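Long-range contacts in beta-galactosidase (Bacillus circulans, PDB 4MAD), which probably hydrolyses terminal non-reducing beta-D-galactose residues in beta-D-galactosides, as a glycoside hydrolase of family 35: residues A[411-417]-A[473-479]; A[380-384]-A[485-489]; A[272-277]-A[335-339]. Residue numbers count along the deposited sequence, not the author numbering.

From the N terminus the chain first builds the (beta/alpha)8 barrel, where contact 3 (272-277 with 335-339) closes the earliest loop, pairing the helices before and after the eighth barrel strand. After contributing strand 357-366 to a separate antiparallel sheet, the chain reaches contact 2 (380-384 with 485-489), which joins edge strand 378-380 to strand 488-493 of a six-stranded sheet. Contact 1 (411-417 with 473-479) is nested within that span and joins the central strands of a four-stranded sheet. Val478 links the two, its O 2.9 Å from Leu485 N, probably a hydrogen bond, and its side chain on Trp488. Contact 3 stands apart, its centre about 53 and about 60 Å from the centres of contacts 1 and 2.

Contact 1 (A[411-417]-A[473-479]); sequences LTVQDIH and GITEGVR
An antiparallel pair with a classic beta bulge joins 411-417 to 473-479 within a four-stranded sheet of the first all-beta domain. Thr412 N donates to Arg479 O (2.8 Å) and Arg479 N to Thr412 O (2.9 Å). Val413 and Val478 (CA-CA 4.6 Å) share an apolar face with Ile416 and Ile474, and Val413 and Ile416 pack on Val432. Gln414 N donates to Gly477 O, and Gln414 O accepts Glu476 N and Gly477 N, all at 2.8 Å. On the polar face, Gln414 OE1 (chi1, chi2 t) accepts Arg479 NE (2.9 Å) and NH2 (3.1 Å), while Gln414 NE2 donates to Glu476 OE1 (2.8 Å). The chain turns here; after a cis peptide, Asp415 N donates to Thr475 OG1 (2.7 Å) and Thr475 N to Asp415 O (3.2 Å). The register, shifted by one, pairs Ile416 with Ile474. His417 N donates to Gly473 O (3.0 Å) and Gly473 N to His417 O (2.9 Å), Gly473 having glycine-requiring angles (100/-134); Thr475 CG2 lies 3.8 Å from the His417 ring centroid.

Contact 2 (A[380-384]-A[485-489]); sequences SEAPL and LFDWT
This is a short antiparallel contact, in which the end of strand 378-380 and the turn after it meet the start of strand 488-493, at the border of a six-stranded sheet. Ser380 and Trp488 form a hydrogen-bonded pair, CA atoms 5.3 Å apart, with Ser380 N to Trp488 O at 3.1 Å and Trp488 N to Ser380 O at 2.9 Å. The regular pairing stops there: Glu381 has helical backbone angles (-67/-41) and Asp487 a positive phi (74/73), yet Asp487 N reaches Glu381 O at 2.7 Å. Ser380 OG, with chi1 p, bonds to Ala382 O at 2.9 Å and to the hydroxyl of Tyr389. Trp488 (chi1 m, chi2 88°) holds Leu485 O through NE1 at 2.9 Å. Pro383 lies over its indole face, CG 4.1 Å from the centroid of the five-membered ring, a CH-pi contact. The pairing makes 378-380 an edge strand of the antiparallel sheet, with Pro383, in the loop leaving it, against the indole of Trp488, first residue of the neighbouring strand.

Contact 3 (A[272-277]-A[335-339]); sequences LEEILK and VFEKY
Segments 272-277 and 335-339 are the C-terminal turns of two helices running almost in parallel, with a signed crossing angle of -16° and 11.0 Å between their axes at closest approach. Glu273 lies nearest Val335 (CA-CA 7.5 Å), and Leu276 nearest Tyr339 (7.9 Å). The buried side of the interface is aliphatic and aromatic. Leu272 CD2 touches Val335 CG1 at 3.7 Å and Phe336 CE1 at 4.0 Å; Leu276 CD1 touches Val335 CG1 at 3.7 Å. Leu272 and Phe336 also meet Phe284 of the eighth barrel strand, which the chain forms between these helices; the two helices are neighbours in the outer layer of the (beta/alpha)8 barrel, the catalytic fold of family 35. Leu276 (chi1 m, chi2 t) places CB over the Tyr339 ring, 4.1 Å from its centroid and 10° off the normal, as a CH-pi contact. On the solvent side, Glu273 is folded (chi1 and chi2 m) to serve three partners. Tyr339 OH donates a very short hydrogen bond of 2.4 Å to Glu273 OE1, which also forms a salt bridge with Lys277 NZ at 3.0 Å. Glu273 OE2 forms the second salt bridge, across the helices, with Lys338 NZ at 2.8 Å.

Contact 1 (A[411-417]-A[473-479])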
# COMPACT_ATOMS: atom_id res chain seq x y z
N LEU A 411 -28.49 -15.84 -8.89
CA LEU A 411 -27.09 -16.15 -9.00
C LEU A 411 -26.39 -15.68 -7.76
O LEU A 411 -26.52 -14.57 -7.40
CB LEU A 411 -26.48 -15.43 -10.17
CG LEU A 411 -25.07 -15.87 -10.52
CD1 LEU A 411 -25.00 -16.07 -11.95
CD2 LEU A 411 -24.11 -14.87 -10.15
N THR A 412 -25.67 -16.54 -7.10
CA THR A 412 -24.92 -16.13 -5.94
C THR A 412 -23.45 -16.42 -6.15
O THR A 412 -23.09 -17.47 -6.57
CB THR A 412 -25.40 -16.84 -4.67
OG1 THR A 412 -26.78 -16.55 -4.46
CG2 THR A 412 -24.59 -16.41 -3.47
N VAL A 413 -22.65 -15.43 -5.84
CA VAL A 413 -21.22 -15.60 -5.84
C VAL A 413 -20.74 -15.77 -4.40
O VAL A 413 -20.89 -14.90 -3.61
CB VAL A 413 -20.48 -14.43 -6.44
CG1 VAL A 413 -19.06 -14.71 -6.50
CG2 VAL A 413 -20.96 -14.12 -7.79
N GLN A 414 -20.15 -16.92 -4.15
CA GLN A 414 -19.77 -17.33 -2.84
C GLN A 414 -18.28 -17.55 -2.70
O GLN A 414 -17.81 -18.60 -3.03
CB GLN A 414 -20.48 -18.66 -2.52
CG GLN A 414 -20.25 -19.25 -1.19
CD GLN A 414 -21.11 -20.50 -0.95
OE1 GLN A 414 -22.20 -20.54 -1.36
NE2 GLN A 414 -20.59 -21.45 -0.26
N ASP A 415 -17.56 -16.60 -2.13
CA ASP A 415 -17.95 -15.23 -1.92
C ASP A 415 -17.18 -14.31 -2.89
O ASP A 415 -16.22 -14.70 -3.44
CB ASP A 415 -17.56 -14.79 -0.52
CG ASP A 415 -18.47 -15.34 0.57
OD1 ASP A 415 -19.63 -15.57 0.34
OD2 ASP A 415 -18.02 -15.51 1.68
N ILE A 416 -17.64 -13.09 -3.06
CA ILE A 416 -17.00 -12.20 -3.99
C ILE A 416 -16.00 -11.26 -3.29
O ILE A 416 -16.35 -10.52 -2.48
CB ILE A 416 -18.01 -11.40 -4.78
CG1 ILE A 416 -17.33 -10.53 -5.81
CG2 ILE A 416 -18.87 -10.61 -3.90
CD1 ILE A 416 -16.87 -11.24 -6.96
N HIS A 417 -14.72 -11.38 -3.66
CA HIS A 417 -13.67 -10.63 -3.07
C HIS A 417 -12.92 -9.90 -4.18
O HIS A 417 -11.98 -10.45 -4.70
CB HIS A 417 -12.71 -11.56 -2.33
CG HIS A 417 -13.22 -12.06 -1.02
ND1 HIS A 417 -12.46 -12.80 -0.16
CD2 HIS A 417 -14.41 -11.88 -0.41
CE1 HIS A 417 -13.14 -13.05 0.93
NE2 HIS A 417 -14.34 -12.53 0.79
N GLY A 473 -10.80 -12.87 -5.73
CA GLY A 473 -11.53 -13.55 -6.76
C GLY A 473 -12.83 -14.08 -6.20
O GLY A 473 -13.53 -13.39 -5.55
N ILE A 474 -13.11 -15.32 -6.53
CA ILE A 474 -14.26 -16.03 -6.03
C ILE A 474 -13.69 -17.08 -5.10
O ILE A 474 -12.94 -17.89 -5.51
CB ILE A 474 -15.03 -16.64 -7.19
CG1 ILE A 474 -15.60 -15.54 -8.03
CG2 ILE A 474 -16.08 -17.52 -6.71
CD1 ILE A 474 -16.05 -15.90 -9.27
N THR A 475 -14.00 -16.96 -3.84
CA THR A 475 -13.48 -17.86 -2.84
C THR A 475 -13.91 -19.33 -2.89
O THR A 475 -13.10 -20.17 -2.73
CB THR A 475 -13.69 -17.31 -1.44
OG1 THR A 475 -15.07 -17.16 -1.19
CG2 THR A 475 -13.02 -16.00 -1.33
N GLU A 476 -15.19 -19.60 -3.07
CA GLU A 476 -15.69 -20.97 -3.05
C GLU A 476 -16.41 -21.47 -4.31
O GLU A 476 -16.20 -22.56 -4.75
CB GLU A 476 -16.64 -21.10 -1.88
CG GLU A 476 -16.01 -20.96 -0.54
CD GLU A 476 -16.99 -20.87 0.62
OE1 GLU A 476 -17.93 -21.66 0.70
OE2 GLU A 476 -16.82 -19.98 1.43
N GLY A 477 -17.35 -20.68 -4.77
CA GLY A 477 -18.20 -21.12 -5.85
C GLY A 477 -19.12 -20.05 -6.40
O GLY A 477 -19.23 -18.99 -5.84
N VAL A 478 -19.77 -20.39 -7.50
CA VAL A 478 -20.86 -19.61 -8.06
C VAL A 478 -22.07 -20.51 -8.24
O VAL A 478 -21.94 -21.57 -8.72
CB VAL A 478 -20.49 -19.01 -9.38
CG1 VAL A 478 -21.56 -18.18 -9.91
CG2 VAL A 478 -19.21 -18.25 -9.29
N ARG A 479 -23.23 -20.08 -7.83
CA ARG A 479 -24.38 -20.95 -7.92
C ARG A 479 -25.64 -20.28 -8.40
O ARG A 479 -25.81 -19.12 -8.21
CB ARG A 479 -24.65 -21.67 -6.61
CG ARG A 479 -24.90 -20.82 -5.47
CD ARG A 479 -24.81 -21.60 -4.16
NE ARG A 479 -24.56 -20.78 -2.99
CZ ARG A 479 -25.48 -20.16 -2.27
NH1 ARG A 479 -26.75 -20.21 -2.58
NH2 ARG A 479 -25.13 -19.47 -1.23

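Contact 2 (A[380-384]-A[485-489])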
# COMPACT_ATOMS: atom_id res chain seq x y z
N SER A 380 -10.17 -25.00 -14.60
CA SER A 380 -10.36 -25.73 -13.39
C SER A 380 -11.79 -26.17 -13.24
O SER A 380 -12.64 -25.58 -13.79
CB SER A 380 -9.93 -24.85 -12.21
OG SER A 380 -10.71 -23.70 -12.13
N GLU A 381 -12.00 -27.23 -12.50
CA GLU A 381 -13.32 -27.78 -12.32
C GLU A 381 -14.22 -26.84 -11.55
O GLU A 381 -15.33 -26.66 -11.89
CB GLU A 381 -13.27 -29.20 -11.72
CG GLU A 381 -12.62 -29.27 -10.39
CD GLU A 381 -11.15 -29.64 -10.43
OE1 GLU A 381 -10.54 -29.49 -11.48
OE2 GLU A 381 -10.63 -30.04 -9.42
N ALA A 382 -13.66 -26.23 -10.53
CA ALA A 382 -14.34 -25.28 -9.66
C ALA A 382 -13.64 -23.93 -9.70
O ALA A 382 -12.49 -23.87 -9.89
CB ALA A 382 -14.31 -25.76 -8.28
N PRO A 383 -14.37 -22.87 -9.50
CA PRO A 383 -13.74 -21.57 -9.45
C PRO A 383 -12.81 -21.49 -8.26
O PRO A 383 -13.23 -21.79 -7.17
CB PRO A 383 -14.92 -20.61 -9.28
CG PRO A 383 -16.02 -21.38 -8.94
CD PRO A 383 -15.76 -22.82 -9.04
N LEU A 384 -11.57 -21.11 -8.48
CA LEU A 384 -10.61 -20.94 -7.41
C LEU A 384 -10.27 -19.44 -7.22
O LEU A 384 -10.46 -18.69 -8.08
CB LEU A 384 -9.33 -21.69 -7.70
CG LEU A 384 -9.44 -23.18 -8.03
CD1 LEU A 384 -8.14 -23.75 -8.43
CD2 LEU A 384 -10.02 -23.90 -6.89
N LEU A 485 -21.91 -24.12 -10.16
CA LEU A 485 -21.50 -24.28 -11.53
C LEU A 485 -20.06 -24.78 -11.63
O LEU A 485 -19.25 -24.32 -10.93
CB LEU A 485 -21.67 -22.97 -12.29
CG LEU A 485 -23.06 -22.33 -12.23
CD1 LEU A 485 -23.11 -21.04 -12.99
CD2 LEU A 485 -24.14 -23.25 -12.64
N PHE A 486 -19.83 -25.74 -12.49
CA PHE A 486 -18.54 -26.31 -12.67
C PHE A 486 -17.94 -26.16 -14.10
O PHE A 486 -18.59 -25.72 -14.98
CB PHE A 486 -18.56 -27.75 -12.15
CG PHE A 486 -18.87 -27.84 -10.67
CD1 PHE A 486 -17.95 -27.46 -9.74
CD2 PHE A 486 -20.08 -28.26 -10.22
CE1 PHE A 486 -18.21 -27.54 -8.41
CE2 PHE A 486 -20.36 -28.37 -8.93
CZ PHE A 486 -19.46 -27.96 -8.00
N ASP A 487 -16.68 -26.47 -14.27
CA ASP A 487 -16.03 -26.39 -15.55
C ASP A 487 -15.76 -24.96 -15.99
O ASP A 487 -16.45 -24.43 -16.79
CB ASP A 487 -16.79 -27.16 -16.63
CG ASP A 487 -15.96 -27.42 -17.86
OD1 ASP A 487 -14.86 -26.93 -17.93
OD2 ASP A 487 -16.41 -28.13 -18.74
N TRP A 488 -14.78 -24.35 -15.34
CA TRP A 488 -14.36 -23.01 -15.65
C TRP A 488 -13.11 -22.74 -16.46
O TRP A 488 -12.20 -23.49 -16.41
CB TRP A 488 -14.17 -22.44 -14.23
CG TRP A 488 -15.42 -22.33 -13.49
CD1 TRP A 488 -15.97 -23.29 -12.75
CD2 TRP A 488 -16.31 -21.23 -13.45
NE1 TRP A 488 -17.13 -22.88 -12.22
CE2 TRP A 488 -17.39 -21.61 -12.66
CE3 TRP A 488 -16.31 -19.95 -14.00
CZ2 TRP A 488 -18.43 -20.77 -12.38
CZ3 TRP A 488 -17.34 -19.13 -13.73
CH2 TRP A 488 -18.39 -19.54 -12.95
N THR A 489 -13.14 -21.64 -17.19
CA THR A 489 -12.01 -21.08 -17.88
C THR A 489 -11.81 -19.70 -17.26
O THR A 489 -12.74 -19.01 -17.09
CB THR A 489 -12.24 -20.92 -19.39
OG1 THR A 489 -12.59 -22.17 -19.99
CG2 THR A 489 -10.99 -20.42 -20.03

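Contact 3 (A[272-277]-A[335-339])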
# COMPACT_ATOMS: atom_id res chain seq x y z
N LEU A 272 2.61 17.08 19.73
CA LEU A 272 4.03 16.97 19.60
C LEU A 272 4.71 17.54 20.83
O LEU A 272 5.60 16.99 21.35
CB LEU A 272 4.50 17.72 18.37
CG LEU A 272 6.00 17.87 18.18
CD1 LEU A 272 6.59 16.56 18.16
CD2 LEU A 272 6.32 18.57 16.96
N GLU A 273 4.24 18.69 21.29
CA GLU A 273 4.78 19.32 22.49
C GLU A 273 4.59 18.41 23.68
O GLU A 273 5.45 18.27 24.49
CB GLU A 273 4.12 20.66 22.77
CG GLU A 273 4.52 21.75 21.86
CD GLU A 273 5.75 22.47 22.36
OE1 GLU A 273 6.34 22.02 23.33
OE2 GLU A 273 6.12 23.47 21.78
N GLU A 274 3.45 17.74 23.73
CA GLU A 274 3.17 16.84 24.82
C GLU A 274 4.23 15.77 24.82
O GLU A 274 4.65 15.35 25.82
CB GLU A 274 1.77 16.23 24.68
CG GLU A 274 1.10 15.87 25.94
CD GLU A 274 -0.20 15.04 25.76
OE1 GLU A 274 -0.64 14.83 24.63
OE2 GLU A 274 -0.73 14.60 26.77
N ILE A 275 4.58 15.30 23.65
CA ILE A 275 5.56 14.26 23.56
C ILE A 275 6.92 14.76 23.98
O ILE A 275 7.58 14.14 24.73
CB ILE A 275 5.67 13.74 22.13
CG1 ILE A 275 4.41 12.99 21.75
CG2 ILE A 275 6.89 12.90 21.96
CD1 ILE A 275 4.34 12.50 20.36
N LEU A 276 7.32 15.88 23.42
CA LEU A 276 8.66 16.38 23.58
C LEU A 276 8.98 16.79 25.04
O LEU A 276 10.07 16.62 25.49
CB LEU A 276 8.94 17.48 22.57
CG LEU A 276 8.82 17.14 21.09
CD1 LEU A 276 9.03 18.34 20.23
CD2 LEU A 276 9.84 16.11 20.78
N LYS A 277 7.99 17.35 25.69
CA LYS A 277 8.12 17.87 27.06
C LYS A 277 8.39 16.73 28.03
O LYS A 277 8.88 16.93 29.06
CB LYS A 277 6.89 18.67 27.47
CG LYS A 277 6.76 20.05 26.82
CD LYS A 277 6.02 21.01 27.74
CE LYS A 277 5.79 22.38 27.16
NZ LYS A 277 4.94 22.30 25.99
N VAL A 335 8.49 24.01 16.21
CA VAL A 335 8.55 23.31 17.44
C VAL A 335 9.91 22.65 17.64
O VAL A 335 10.48 22.75 18.66
CB VAL A 335 7.48 22.26 17.56
CG1 VAL A 335 7.68 21.49 18.76
CG2 VAL A 335 6.14 22.87 17.56
N PHE A 336 10.43 22.04 16.61
CA PHE A 336 11.69 21.36 16.74
C PHE A 336 12.75 22.36 17.18
O PHE A 336 13.57 22.04 17.96
CB PHE A 336 12.11 20.69 15.44
CG PHE A 336 11.41 19.40 15.14
CD1 PHE A 336 10.57 18.77 16.01
CD2 PHE A 336 11.63 18.79 13.94
CE1 PHE A 336 9.99 17.59 15.68
CE2 PHE A 336 11.04 17.64 13.64
CZ PHE A 336 10.22 17.06 14.49
N GLU A 337 12.67 23.57 16.70
CA GLU A 337 13.64 24.59 17.02
C GLU A 337 13.69 24.92 18.51
O GLU A 337 14.69 25.29 18.98
CB GLU A 337 13.44 25.82 16.16
CG GLU A 337 13.79 25.64 14.75
CD GLU A 337 13.87 26.95 13.99
OE1 GLU A 337 12.83 27.56 13.78
OE2 GLU A 337 14.98 27.38 13.64
N LYS A 338 12.61 24.78 19.22
CA LYS A 338 12.61 24.91 20.67
C LYS A 338 13.45 23.86 21.38
O LYS A 338 13.84 24.07 22.47
CB LYS A 338 11.23 24.86 21.25
CG LYS A 338 10.38 25.92 20.85
CD LYS A 338 8.97 25.72 21.32
CE LYS A 338 8.85 25.55 22.79
NZ LYS A 338 7.40 25.49 23.23
N TYR A 339 13.61 22.71 20.77
CA TYR A 339 14.20 21.56 21.41
C TYR A 339 15.53 21.07 20.85
O TYR A 339 16.20 20.34 21.47
CB TYR A 339 13.20 20.43 21.49
CG TYR A 339 11.95 20.79 22.23
CD1 TYR A 339 11.90 20.75 23.59
CD2 TYR A 339 10.82 21.16 21.57
CE1 TYR A 339 10.79 21.06 24.25
CE2 TYR A 339 9.71 21.49 22.22
CZ TYR A 339 9.69 21.44 23.58
OH TYR A 339 8.58 21.78 24.28